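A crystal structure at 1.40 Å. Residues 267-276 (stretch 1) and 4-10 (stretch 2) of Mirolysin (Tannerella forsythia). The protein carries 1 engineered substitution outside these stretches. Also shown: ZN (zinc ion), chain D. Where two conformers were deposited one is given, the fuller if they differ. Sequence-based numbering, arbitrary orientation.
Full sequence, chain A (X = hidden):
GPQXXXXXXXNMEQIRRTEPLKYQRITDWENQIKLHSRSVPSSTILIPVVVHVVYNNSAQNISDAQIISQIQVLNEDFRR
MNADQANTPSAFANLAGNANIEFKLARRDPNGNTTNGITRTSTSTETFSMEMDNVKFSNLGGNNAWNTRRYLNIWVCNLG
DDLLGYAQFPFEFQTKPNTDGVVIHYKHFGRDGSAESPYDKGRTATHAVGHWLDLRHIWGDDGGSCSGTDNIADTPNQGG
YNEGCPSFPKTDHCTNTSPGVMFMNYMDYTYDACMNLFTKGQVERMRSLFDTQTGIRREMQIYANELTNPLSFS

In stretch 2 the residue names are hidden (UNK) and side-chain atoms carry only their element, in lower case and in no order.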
# COMPACT_ATOMS: atom_id res chain seq x y z
N MET A 267 -2.89 -3.11 7.89
CA MET A 267 -1.80 -2.22 8.24
C MET A 267 -1.02 -2.68 9.48
O MET A 267 -0.22 -1.92 10.01
CB MET A 267 -2.31 -0.79 8.43
CG MET A 267 -2.98 -0.23 7.15
SD MET A 267 -2.11 -0.54 5.57
CE MET A 267 -0.56 0.38 5.86
N ASP A 268 -1.19 -3.95 9.87
CA ASP A 268 -0.35 -4.54 10.91
C ASP A 268 0.77 -5.33 10.18
O ASP A 268 0.95 -5.17 8.96
CB ASP A 268 -1.17 -5.42 11.90
CG ASP A 268 -0.56 -5.50 13.30
OD1 ASP A 268 0.67 -5.37 13.42
OD2 ASP A 268 -1.32 -5.67 14.26
N TYR A 269 1.56 -6.14 10.92
CA TYR A 269 2.68 -6.92 10.38
C TYR A 269 2.41 -8.41 10.41
O TYR A 269 3.34 -9.21 10.31
CB TYR A 269 3.99 -6.62 11.13
CG TYR A 269 4.78 -5.41 10.69
CD1 TYR A 269 4.39 -4.66 9.58
CD2 TYR A 269 5.96 -5.06 11.34
CE1 TYR A 269 5.17 -3.59 9.13
CE2 TYR A 269 6.73 -3.98 10.91
CZ TYR A 269 6.34 -3.26 9.80
OH TYR A 269 7.08 -2.18 9.40
N THR A 270 1.14 -8.80 10.54
CA THR A 270 0.76 -10.20 10.62
C THR A 270 0.86 -10.93 9.26
O THR A 270 0.99 -10.29 8.21
CB THR A 270 -0.64 -10.30 11.20
OG1 THR A 270 -1.47 -9.36 10.55
CG2 THR A 270 -0.66 -10.04 12.70
N TYR A 271 0.80 -12.27 9.30
CA TYR A 271 0.83 -13.11 8.10
C TYR A 271 -0.32 -12.78 7.18
O TYR A 271 -1.40 -12.46 7.65
CB TYR A 271 0.71 -14.58 8.46
CG TYR A 271 1.89 -15.24 9.12
CD1 TYR A 271 3.15 -14.64 9.11
CD2 TYR A 271 1.77 -16.49 9.69
CE1 TYR A 271 4.26 -15.27 9.69
CE2 TYR A 271 2.86 -17.14 10.25
CZ TYR A 271 4.10 -16.52 10.25
OH TYR A 271 5.16 -17.19 10.84
N ASP A 272 -0.11 -12.92 5.86
CA ASP A 272 -1.17 -12.61 4.92
C ASP A 272 -2.51 -13.30 5.18
O ASP A 272 -3.56 -12.66 5.00
CB ASP A 272 -0.74 -13.05 3.53
CG ASP A 272 0.32 -12.21 2.84
OD1 ASP A 272 1.06 -11.48 3.54
OD2 ASP A 272 0.42 -12.31 1.62
N ALA A 273 -2.49 -14.60 5.51
CA ALA A 273 -3.73 -15.35 5.70
C ALA A 273 -4.46 -14.97 7.00
O ALA A 273 -5.61 -15.39 7.17
CB ALA A 273 -3.45 -16.84 5.67
N CYS A 274 -3.82 -14.19 7.87
CA CYS A 274 -4.51 -13.84 9.10
C CYS A 274 -5.00 -12.37 9.06
O CYS A 274 -5.64 -11.93 10.01
CB CYS A 274 -3.64 -14.16 10.31
SG CYS A 274 -3.12 -15.90 10.34
N MET A 275 -4.82 -11.67 7.92
CA MET A 275 -5.37 -10.34 7.69
C MET A 275 -6.69 -10.44 6.96
O MET A 275 -6.87 -11.31 6.10
CB MET A 275 -4.44 -9.50 6.84
CG MET A 275 -3.15 -9.23 7.50
SD MET A 275 -2.06 -8.31 6.38
CE MET A 275 -1.01 -7.52 7.64
N ASN A 276 -7.59 -9.49 7.21
CA ASN A 276 -8.86 -9.58 6.50
C ASN A 276 -9.72 -8.31 6.55
O ASN A 276 -10.87 -8.37 6.11
CB ASN A 276 -9.70 -10.79 7.00
CG ASN A 276 -9.76 -10.81 8.50
OD1 ASN A 276 -10.21 -9.85 9.12
ND2 ASN A 276 -9.28 -11.90 9.13
N UNK A 4 6.53 -9.40 9.42
CA UNK A 4 6.52 -8.62 8.18
C UNK A 4 7.55 -7.47 8.26
O UNK A 4 7.75 -6.90 9.33
n UNK A 4 3.15 -8.27 4.38
c UNK A 4 3.45 -6.58 6.65
c UNK A 4 5.09 -8.09 7.91
n UNK A 4 2.51 -7.70 6.52
c UNK A 4 4.92 -7.02 6.85
n UNK A 4 1.48 -9.44 5.42
c UNK A 4 2.38 -8.47 5.44
N UNK A 5 8.24 -7.19 7.13
CA UNK A 5 9.20 -6.08 7.04
C UNK A 5 8.64 -5.07 6.05
O UNK A 5 8.03 -5.45 5.05
c UNK A 5 11.25 -7.41 7.70
o UNK A 5 10.44 -7.26 5.41
c UNK A 5 10.59 -6.55 6.64
N UNK A 6 8.82 -3.80 6.35
CA UNK A 6 8.26 -2.73 5.54
C UNK A 6 9.14 -1.51 5.63
O UNK A 6 9.59 -1.17 6.72
s UNK A 6 6.04 -1.05 5.14
c UNK A 6 6.84 -2.43 6.00
N UNK A 7 9.37 -0.84 4.50
CA UNK A 7 10.20 0.35 4.52
C UNK A 7 9.41 1.64 4.69
O UNK A 7 9.98 2.72 4.46
N UNK A 8 8.12 1.57 5.10
CA UNK A 8 7.31 2.76 5.24
C UNK A 8 6.83 3.03 6.66
O UNK A 8 5.67 3.37 6.88
c UNK A 8 6.12 2.70 4.30
o UNK A 8 6.56 2.64 2.96
N UNK A 9 7.74 2.96 7.61
CA UNK A 9 7.43 3.32 8.98
C UNK A 9 7.51 4.84 9.13
O UNK A 9 8.38 5.46 8.51
c UNK A 9 8.39 2.62 9.96
o UNK A 9 10.13 0.87 11.43
c UNK A 9 8.23 1.10 9.99
c UNK A 9 9.20 0.28 10.83
o UNK A 9 9.02 -0.96 10.88
N UNK A 10 6.67 5.42 9.99
CA UNK A 10 6.70 6.84 10.30
C UNK A 10 6.77 7.04 11.80
O UNK A 10 5.75 7.31 12.46
c UNK A 10 5.49 7.61 9.72
c UNK A 10 4.10 8.39 7.77
c UNK A 10 5.41 7.71 8.18
c UNK A 10 6.60 8.51 7.60
ZN ZN D . 4.08 -0.83 6.16
O HOH W 1 4.34 -11.68 10.54

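Position 4 has seven side-chain atoms: three carbons in a row, a nitrogen, then a carbon carrying two more nitrogens. That unringed chain ending in a planar group of three nitrogens is diagnostic of a guanidinium. One terminal nitrogen lies 2.8 Å from Asp272 OD1 and 3.0 Å from Thr270 O, as expected of a cationic donor. The residue is Arg4. Its CA-to-CB bond points toward stretch 1, and chi1 and chi2 are both t, so the chain runs out extended before chi3 turns to m. The salt bridge between Arg4 NH2 and Asp272 OD1 is also a hydrogen bond, with an N-H...acceptor angle of 161°; the same NH2 donates to Thr270 O at 141°. Both acceptors lie near the guanidinium plane, where its N-H groups point. Along the way, Arg4 CD packs 3.6 Å from Tyr269 CD1, and Met275 CE sits 3.7 Å from Arg4 NE. The backbone adds a weak hydrogen bond from Arg4 N to Tyr269 O (3.3 Å). A water donates to Tyr269 O, at 2.7 Å from that atom, and weakly accepts from Arg4 N, at 3.4 Å.

Position 5 shows one carbon bearing an oxygen and a second carbon, a beta-branched hydroxyl. It makes no contact with stretch 1, and its CA-to-CB bond points away. This is Thr5.

At position 6 a single carbon is followed by sulfur, which lies 2.2 Å from the zinc ion. The carbon, CB, approaches Tyr269 OH at 3.4 Å and Tyr269 CE1 at 3.7 Å. A one-carbon arm ending in a metal-bound sulfur identifies Cys6. Its SG, besides binding zinc, accepts a hydrogen bond from the backbone N of position 8 at 3.3 Å.

Position 7 has no side-chain atoms and no contact with stretch 1; it is Gly7.

Position 8 carries one carbon and one oxygen, unbranched. It makes no contact with stretch 1: its CB comes no nearer than 7.1 Å, from Tyr269 OH. The hydroxymethyl group gives Ser8.

Position 9 has three carbons in line, the third carrying two oxygens: a carboxylate two methylenes from CA. One oxygen is 2.7 Å from Tyr269 OH, near the plane of the ring. This is Glu9. Its CA-to-CB bond points sideways, but with chi2 at 175° the extended chain brings OE1 within reach, and Tyr269 OH donates to it.

Position 10 contains four carbons forked at the second, with no polar atom, and lies out of reach of stretch 1. The forked hydrocarbon fits Leu10.

The contact buries 366 Å² and centres on Arg4 and Tyr269, whose CA atoms are 4.7 Å apart. Arg4 sends its charged end to Asp272 and Thr270 while its aliphatic part packs beside Tyr269; the Arg4 carbonyl oxygen lies over one face of that ring. At the far end of the tyrosine, the hydroxyl meets Glu9. Cys6 packs against the same side chain and ties this segment to zinc.

Stretch 2, residues 4-10: RTCGSEL
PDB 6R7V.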